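PDB 2QSI: putative hydrogenase expression/formation protein hupG, which is of unknown function but, as a thioredoxin-like member of the HupG/HyaE family, probably helps in hydrogenase expression or maturation. Local coordinates for residues 22-26 with 80-84; 37-41 with 53-57; 47-53 with 90-94. All blocks are in the same frame, centred on the assembly; numbering follows the deposited sequence.

Overall arrangement
All three contacts lie in one thioredoxin-like domain. Contact 1 joins helices 25-30 and 78-85. Contact 2 sets helix 50-62 against strand 35-40. Contact 3 packs the start of helix 50-62 against the segment leading into strand 92-106. Contacts 2 and 3 are close, with centres about 6 Å apart, and they share L53. Contact 1 lies about 16 Å from contact 2 and about 18 Å from contact 3, centre to centre. Along the chain both segments of contact 2 fall between those of contact 1, while contacts 2 and 3 alternate. F40 touches L81 and M82 and thus links contact 2 to contact 1, while M82 of contact 1 and F47 and C90 of contact 3 line the DTT pocket.

Contact 1. Residues 22-26 with 80-84; sequences EATVD and GLMAR
The R84 guanidinium is used at its edge. D26 OD1 and a water both lie there in its plane. R84 NH1 donates to D26 OD1 over 2.7 Å and meets the oxygen nearly head-on to its C-O bond. The angle at the hydrogen is 151°. NH2 of R84 adds a weak bond to the same OD1 of D26 at 3.1 Å. One carboxylate oxygen therefore takes both donors of the salt bridge. The two groups are not coplanar: the carboxylate of D26 is turned 48° from the guanidinium. R84 reaches D26 because its chain runs extended from CG to NE, with CG anti to the backbone N (chi1 173°). The water donates to the backbone O of D26 and accepts a weak bond from R84 NH2. E99 of the second subunit also forms a salt bridge with NH2, so this charge has two acidic partners.

The contact ties helix 25-30 and the residues just before it to helix 78-85, two helices of the thioredoxin-like fold. From the latter, L81 and M82 also reach F40 on the sheet.

Beside the salt bridge, V25 and L81 make the apolar part. They point at each other tip to tip, with V25 CG1 4.0 Å from L81 CD2. E22 runs past L81 in the opposite direction, and E22 CG lies 3.9 Å from L81 CD2. The extended chain of E22 then carries the carboxylate on to the helix backbone. There E22 OE2 comes within 3.6 Å of CA of G80, where no side chain stands in the way.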
loop_
_atom_site.group_PDB
_atom_site.type_symbol
_atom_site.label_atom_id
_atom_site.label_comp_id
_atom_site.label_asym_id
_atom_site.label_seq_id
_atom_site.Cartn_x
_atom_site.Cartn_y
_atom_site.Cartn_z
ATOM N N GLU A 22 7.790 9.684 -11.344
ATOM C CA GLU A 22 7.617 8.222 -11.427
ATOM C C GLU A 22 8.849 7.476 -10.894
ATOM O O GLU A 22 8.733 6.350 -10.439
ATOM C CB GLU A 22 7.226 7.776 -12.855
ATOM C CG GLU A 22 5.737 7.975 -13.176
ATOM C CD GLU A 22 5.401 7.896 -14.663
ATOM O OE1 GLU A 22 5.932 8.711 -15.445
ATOM O OE2 GLU A 22 4.600 7.018 -15.052
ATOM N N ALA A 23 10.019 8.117 -10.904
ATOM C CA ALA A 23 11.250 7.499 -10.378
ATOM C C ALA A 23 11.371 7.553 -8.856
ATOM O O ALA A 23 11.972 6.652 -8.255
ATOM C CB ALA A 23 12.481 8.152 -11.015
ATOM N N THR A 24 10.822 8.598 -8.238
ATOM C CA THR A 24 10.990 8.837 -6.794
ATOM C C THR A 24 9.740 8.654 -5.929
ATOM O O THR A 24 9.856 8.595 -4.703
ATOM C CB THR A 24 11.542 10.253 -6.508
ATOM O OG1 THR A 24 10.556 11.252 -6.831
ATOM C CG2 THR A 24 12.808 10.499 -7.295
ATOM N N VAL A 25 8.556 8.552 -6.534
ATOM C CA VAL A 25 7.321 8.434 -5.731
ATOM C C VAL A 25 7.208 7.118 -4.924
ATOM O O VAL A 25 6.764 7.142 -3.768
ATOM C CB VAL A 25 6.034 8.648 -6.595
ATOM C CG1 VAL A 25 5.863 7.506 -7.606
ATOM C CG2 VAL A 25 4.792 8.793 -5.711
ATOM N N ASP A 26 7.612 5.981 -5.504
ATOM C CA ASP A 26 7.424 4.683 -4.801
ATOM C C ASP A 26 8.031 4.712 -3.419
ATOM O O ASP A 26 7.356 4.404 -2.425
ATOM C CB ASP A 26 8.020 3.499 -5.567
ATOM C CG ASP A 26 7.271 3.188 -6.837
ATOM O OD1 ASP A 26 6.100 3.571 -6.999
ATOM O OD2 ASP A 26 7.864 2.583 -7.710
ATOM N N GLY A 80 0.894 8.987 -15.905
ATOM C CA GLY A 80 1.095 7.677 -15.305
ATOM C C GLY A 80 0.623 7.585 -13.856
ATOM O O GLY A 80 0.082 6.569 -13.443
ATOM N N LEU A 81 0.809 8.643 -13.077
ATOM C CA LEU A 81 0.406 8.560 -11.678
ATOM C C LEU A 81 -1.109 8.728 -11.496
ATOM O O LEU A 81 -1.719 8.148 -10.558
ATOM C CB LEU A 81 1.250 9.512 -10.805
ATOM C CG LEU A 81 2.739 9.128 -10.636
ATOM C CD1 LEU A 81 3.410 10.007 -9.550
ATOM C CD2 LEU A 81 3.019 7.583 -10.395
HETATM N N MSE A 82 -1.736 9.487 -12.391
HETATM C CA MSE A 82 -3.171 9.653 -12.351
HETATM C C MSE A 82 -3.826 8.286 -12.606
HETATM O O MSE A 82 -4.757 7.907 -11.932
HETATM C CB MSE A 82 -3.641 10.665 -13.397
HETATM C CG MSE A 82 -3.307 12.084 -13.061
HETATM SE SE MSE A 82 -3.730 13.252 -14.533
HETATM C CE MSE A 82 -5.670 13.312 -14.344
ATOM N N ALA A 83 -3.290 7.579 -13.591
ATOM C CA ALA A 83 -3.715 6.221 -13.950
ATOM C C ALA A 83 -3.505 5.268 -12.797
ATOM O O ALA A 83 -4.392 4.516 -12.423
ATOM C CB ALA A 83 -2.945 5.755 -15.191
ATOM N N ARG A 84 -2.330 5.314 -12.197
ATOM C CA ARG A 84 -2.029 4.402 -11.105
ATOM C C ARG A 84 -2.909 4.631 -9.893
ATOM O O ARG A 84 -3.370 3.684 -9.272
ATOM C CB ARG A 84 -0.594 4.581 -10.693
ATOM C CG ARG A 84 -0.208 3.820 -9.456
ATOM C CD ARG A 84 1.228 3.981 -9.252
ATOM N NE ARG A 84 1.609 3.643 -7.899
ATOM C CZ ARG A 84 2.859 3.725 -7.467
ATOM N NH1 ARG A 84 3.824 4.123 -8.292
ATOM N NH2 ARG A 84 3.141 3.451 -6.217
HETATM O O HOH W 1 4.861 3.018 -3.571
#

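Contact 2. Residues 37-41 with 53-57; sequences VLFFR and LAVVL
F39 carries most of the apolar contact between strand 35-40 and helix 50-62. Its CG is anti to the backbone N (chi1 173°), which sends the ring out to the helix between three side chains. CE1 of F39 meets L53 CG at 3.6 Å, and L53 CD2 lies equally near. F39 and L53 run alongside each other, pointing opposite ways. On the CE2 side of the ring, F39 CE2 lies 3.6 Å from A54 CB. At the root of the side chain, F39 CB meets L57 CD2 at 3.6 Å, the two side chains crossing at a slant. Two residues earlier in the strand, V37 CG1 lies 3.9 Å from the other branch of L57, CD1.

R41 is bent at chi3, which brings its guanidinium back toward the helix. F39 CE2 lies 3.7 Å above the guanidinium plane of R41, displaced from its centre. R41 NH2 in turn lies at the edge of the F39 ring, in its plane, and is 3.5 Å from A54 CB. The charge itself is met by E72, which forms a salt bridge with NE of R41.

No hydrogen bond joins the two segments. The axes of strand 37-40 and helix 53-57 run nearly antiparallel, 161° apart, with a closest approach of 10.2 Å.

The pair is the first strand and the helix of a beta-alpha-beta unit completed by strand 68-73. V37 and F39 hydrogen-bond to that strand, and L38 to A94 of strand 92-106. V37 and F39 also touch L93, while L38 and F40 face helix 78-85.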
loop_
_atom_site.group_PDB
_atom_site.type_symbol
_atom_site.label_atom_id
_atom_site.label_comp_id
_atom_site.label_asym_id
_atom_site.label_seq_id
_atom_site.Cartn_x
_atom_site.Cartn_y
_atom_site.Cartn_z
ATOM N N VAL A 37 -0.582 12.571 0.804
ATOM C CA VAL A 37 -1.451 13.370 -0.033
ATOM C C VAL A 37 -0.643 13.779 -1.281
ATOM O O VAL A 37 0.326 14.573 -1.195
ATOM C CB VAL A 37 -1.968 14.591 0.707
ATOM C CG1 VAL A 37 -2.972 15.376 -0.175
ATOM C CG2 VAL A 37 -2.647 14.169 2.027
ATOM N N LEU A 38 -1.022 13.225 -2.427
ATOM C CA LEU A 38 -0.375 13.565 -3.678
ATOM C C LEU A 38 -1.197 14.627 -4.348
ATOM O O LEU A 38 -2.403 14.443 -4.541
ATOM C CB LEU A 38 -0.289 12.373 -4.626
ATOM C CG LEU A 38 0.551 11.182 -4.193
ATOM C CD1 LEU A 38 0.427 10.071 -5.268
ATOM C CD2 LEU A 38 1.965 11.613 -3.867
ATOM N N PHE A 39 -0.518 15.720 -4.682
ATOM C CA PHE A 39 -1.083 16.900 -5.326
ATOM C C PHE A 39 -0.792 16.869 -6.816
ATOM O O PHE A 39 0.363 16.982 -7.236
ATOM C CB PHE A 39 -0.484 18.163 -4.687
ATOM C CG PHE A 39 -0.851 19.437 -5.371
ATOM C CD1 PHE A 39 -2.112 19.656 -5.871
ATOM C CD2 PHE A 39 0.085 20.475 -5.431
ATOM C CE1 PHE A 39 -2.425 20.902 -6.482
ATOM C CE2 PHE A 39 -0.210 21.654 -6.013
ATOM C CZ PHE A 39 -1.475 21.870 -6.548
ATOM N N PHE A 40 -1.877 16.723 -7.589
ATOM C CA PHE A 40 -1.862 16.885 -9.058
ATOM C C PHE A 40 -2.323 18.290 -9.403
ATOM O O PHE A 40 -3.494 18.679 -9.170
ATOM C CB PHE A 40 -2.776 15.853 -9.699
ATOM C CG PHE A 40 -2.307 14.427 -9.502
ATOM C CD1 PHE A 40 -1.558 13.779 -10.496
ATOM C CD2 PHE A 40 -2.569 13.728 -8.316
ATOM C CE1 PHE A 40 -1.149 12.451 -10.334
ATOM C CE2 PHE A 40 -2.096 12.433 -8.124
ATOM C CZ PHE A 40 -1.371 11.803 -9.127
ATOM N N ARG A 41 -1.367 19.063 -9.903
ATOM C CA ARG A 41 -1.540 20.486 -10.125
ATOM C C ARG A 41 -2.086 20.762 -11.512
ATOM O O ARG A 41 -3.257 21.091 -11.665
ATOM C CB ARG A 41 -0.194 21.232 -9.899
ATOM C CG ARG A 41 -0.316 22.739 -10.114
ATOM C CD ARG A 41 1.036 23.428 -10.200
ATOM N NE ARG A 41 1.770 23.483 -8.929
ATOM C CZ ARG A 41 1.678 24.446 -8.005
ATOM N NH1 ARG A 41 0.888 25.501 -8.176
ATOM N NH2 ARG A 41 2.440 24.351 -6.927
ATOM N N LEU A 53 -5.061 25.600 -4.572
ATOM C CA LEU A 53 -4.981 24.321 -3.862
ATOM C C LEU A 53 -3.587 24.138 -3.296
ATOM O O LEU A 53 -3.418 23.657 -2.179
ATOM C CB LEU A 53 -5.307 23.152 -4.825
ATOM C CG LEU A 53 -5.154 21.723 -4.255
ATOM C CD1 LEU A 53 -5.750 21.620 -2.853
ATOM C CD2 LEU A 53 -5.795 20.726 -5.169
ATOM N N ALA A 54 -2.576 24.547 -4.072
ATOM C CA ALA A 54 -1.180 24.522 -3.610
ATOM C C ALA A 54 -0.936 25.327 -2.317
ATOM O O ALA A 54 -0.166 24.899 -1.423
ATOM C CB ALA A 54 -0.252 25.031 -4.719
ATOM N N VAL A 55 -1.541 26.496 -2.236
ATOM C CA VAL A 55 -1.364 27.363 -1.063
ATOM C C VAL A 55 -2.049 26.751 0.135
ATOM O O VAL A 55 -1.509 26.810 1.235
ATOM C CB VAL A 55 -1.820 28.858 -1.284
ATOM C CG1 VAL A 55 -1.117 29.483 -2.470
ATOM C CG2 VAL A 55 -3.292 28.972 -1.452
ATOM N N VAL A 56 -3.198 26.118 -0.048
ATOM C CA VAL A 56 -3.876 25.484 1.086
ATOM C C VAL A 56 -3.367 24.111 1.499
ATOM O O VAL A 56 -3.599 23.676 2.628
ATOM C CB VAL A 56 -5.437 25.455 0.953
ATOM C CG1 VAL A 56 -5.944 26.894 0.765
ATOM C CG2 VAL A 56 -5.936 24.530 -0.136
ATOM N N LEU A 57 -2.609 23.466 0.642
ATOM C CA LEU A 57 -2.223 22.068 0.895
ATOM C C LEU A 57 -1.420 21.938 2.202
ATOM O O LEU A 57 -1.733 21.067 3.021
ATOM C CB LEU A 57 -1.441 21.515 -0.295
ATOM C CG LEU A 57 -0.839 20.114 -0.221
ATOM C CD1 LEU A 57 -1.884 19.060 0.172
ATOM C CD2 LEU A 57 -0.208 19.826 -1.539
#

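Contact 3. Residues 47-53 with 90-94; sequences FPEAADL and CPSLA
F47 packs its ring against C90, the residue just before P91. P91 follows a cis peptide bond, as the cis-proline of the thioredoxin fold does, and here too it faces the start of helix 50-62, which follows strand 35-40. Thioredoxins carry their cysteine pair at that helix start, but segment 47-53 has no cysteine.

The side chain of F47 can be followed outward. CB leads to CG, which is anti to the carbonyl carbon (chi1 -53°), and this turns the ring toward C90. F47 CD1 touches first, 4.0 Å from P91 CD and also near C90 O. F47 CE1 comes 3.2 Å from C90 O. F47 CZ, at the tip, lies 4.5 Å from C90 CB, which sits over one face of the ring. With a serine in place of F47 this ring is lost, and C90 would probably lose its apolar cover on that side of the DTT pocket. K107 of the second subunit packs on F47 as well and hydrogen-bonds to C90 O.

A type I turn from F47 to A50 leads into the helix and sets A50 against P91. CB of A50 meets P91 CB at 3.7 Å. E49 is bent at chi2 (-78°) and crosses P91 at about a right angle, with E49 OE2 3.6 Å from P91 CD.

One turn on, L53 CD2 lies 3.9 Å from L93 CD2. Residues 92-94 also pair antiparallel with a strand of the second subunit, so the sheet continues across the dimer. At the pocket end, SG of C90 is covalently linked to S1 of DTT.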
loop_
_atom_site.group_PDB
_atom_site.type_symbol
_atom_site.label_atom_id
_atom_site.label_comp_id
_atom_site.label_asym_id
_atom_site.label_seq_id
_atom_site.Cartn_x
_atom_site.Cartn_y
_atom_site.Cartn_z
ATOM N N PHE A 47 -5.170 25.347 -15.818
ATOM C CA PHE A 47 -5.618 25.144 -14.429
ATOM C C PHE A 47 -4.987 26.171 -13.457
ATOM O O PHE A 47 -4.305 25.810 -12.464
ATOM C CB PHE A 47 -5.234 23.736 -13.974
ATOM C CG PHE A 47 -5.701 22.650 -14.902
ATOM C CD1 PHE A 47 -7.027 22.246 -14.911
ATOM C CD2 PHE A 47 -4.825 22.028 -15.768
ATOM C CE1 PHE A 47 -7.457 21.237 -15.767
ATOM C CE2 PHE A 47 -5.269 21.034 -16.641
ATOM C CZ PHE A 47 -6.572 20.638 -16.620
ATOM N N PRO A 48 -5.239 27.454 -13.708
ATOM C CA PRO A 48 -4.596 28.468 -12.859
ATOM C C PRO A 48 -5.041 28.363 -11.388
ATOM O O PRO A 48 -4.256 28.634 -10.469
ATOM C CB PRO A 48 -5.048 29.793 -13.486
ATOM C CG PRO A 48 -6.275 29.482 -14.211
ATOM C CD PRO A 48 -6.119 28.067 -14.731
ATOM N N GLU A 49 -6.262 27.891 -11.177
ATOM C CA GLU A 49 -6.816 27.727 -9.820
ATOM C C GLU A 49 -6.103 26.636 -9.002
ATOM O O GLU A 49 -6.282 26.569 -7.777
ATOM C CB GLU A 49 -8.327 27.444 -9.894
ATOM C CG GLU A 49 -8.701 26.025 -10.342
ATOM C CD GLU A 49 -8.594 25.742 -11.832
ATOM O OE1 GLU A 49 -8.227 26.642 -12.669
ATOM O OE2 GLU A 49 -8.932 24.586 -12.159
ATOM N N ALA A 50 -5.313 25.780 -9.663
ATOM C CA ALA A 50 -4.496 24.766 -8.974
ATOM C C ALA A 50 -3.530 25.414 -7.993
ATOM O O ALA A 50 -3.213 24.850 -6.954
ATOM C CB ALA A 50 -3.740 23.886 -9.971
ATOM N N ALA A 51 -3.077 26.611 -8.303
ATOM C CA ALA A 51 -2.231 27.354 -7.354
ATOM C C ALA A 51 -2.955 27.630 -6.018
ATOM O O ALA A 51 -2.323 27.726 -4.965
ATOM C CB ALA A 51 -1.734 28.676 -7.985
ATOM N N ASP A 52 -4.272 27.792 -6.065
ATOM C CA ASP A 52 -5.041 28.003 -4.846
ATOM C C ASP A 52 -5.019 26.776 -3.941
ATOM O O ASP A 52 -4.938 26.902 -2.687
ATOM C CB ASP A 52 -6.474 28.392 -5.168
ATOM C CG ASP A 52 -6.572 29.731 -5.899
ATOM O OD1 ASP A 52 -5.729 30.625 -5.673
ATOM O OD2 ASP A 52 -7.516 29.888 -6.687
ATOM N N LEU A 53 -5.061 25.600 -4.572
ATOM C CA LEU A 53 -4.981 24.321 -3.862
ATOM C C LEU A 53 -3.587 24.138 -3.296
ATOM O O LEU A 53 -3.418 23.657 -2.179
ATOM C CB LEU A 53 -5.307 23.152 -4.825
ATOM C CG LEU A 53 -5.154 21.723 -4.255
ATOM C CD1 LEU A 53 -5.750 21.620 -2.853
ATOM C CD2 LEU A 53 -5.795 20.726 -5.169
ATOM N N CYS A 90 -7.385 17.093 -13.205
ATOM C CA CYS A 90 -6.568 18.003 -12.424
ATOM C C CYS A 90 -7.294 19.329 -12.276
ATOM O O CYS A 90 -8.188 19.644 -13.058
ATOM C CB CYS A 90 -5.199 18.260 -13.065
ATOM S SG CYS A 90 -4.350 16.735 -13.307
ATOM N N PRO A 91 -6.993 20.064 -11.213
ATOM C CA PRO A 91 -6.180 19.649 -10.063
ATOM C C PRO A 91 -6.967 18.663 -9.187
ATOM O O PRO A 91 -8.208 18.661 -9.206
ATOM C CB PRO A 91 -5.907 20.960 -9.318
ATOM C CG PRO A 91 -7.018 21.878 -9.742
ATOM C CD PRO A 91 -7.542 21.421 -11.066
ATOM N N SER A 92 -6.244 17.806 -8.478
ATOM C CA SER A 92 -6.800 16.862 -7.532
ATOM C C SER A 92 -5.799 16.625 -6.389
ATOM O O SER A 92 -4.602 16.795 -6.569
ATOM C CB SER A 92 -7.065 15.477 -8.204
ATOM O OG SER A 92 -8.220 15.494 -9.035
ATOM N N LEU A 93 -6.326 16.197 -5.246
ATOM C CA LEU A 93 -5.543 15.493 -4.229
ATOM C C LEU A 93 -5.873 13.984 -4.241
ATOM O O LEU A 93 -7.053 13.597 -4.135
ATOM C CB LEU A 93 -5.849 16.052 -2.856
ATOM C CG LEU A 93 -5.661 17.547 -2.685
ATOM C CD1 LEU A 93 -5.950 17.942 -1.246
ATOM C CD2 LEU A 93 -4.199 17.887 -3.035
ATOM N N ALA A 94 -4.861 13.135 -4.326
ATOM C CA ALA A 94 -5.047 11.695 -4.138
ATOM C C ALA A 94 -4.470 11.338 -2.777
ATOM O O ALA A 94 -3.291 11.598 -2.538
ATOM C CB ALA A 94 -4.337 10.910 -5.234
#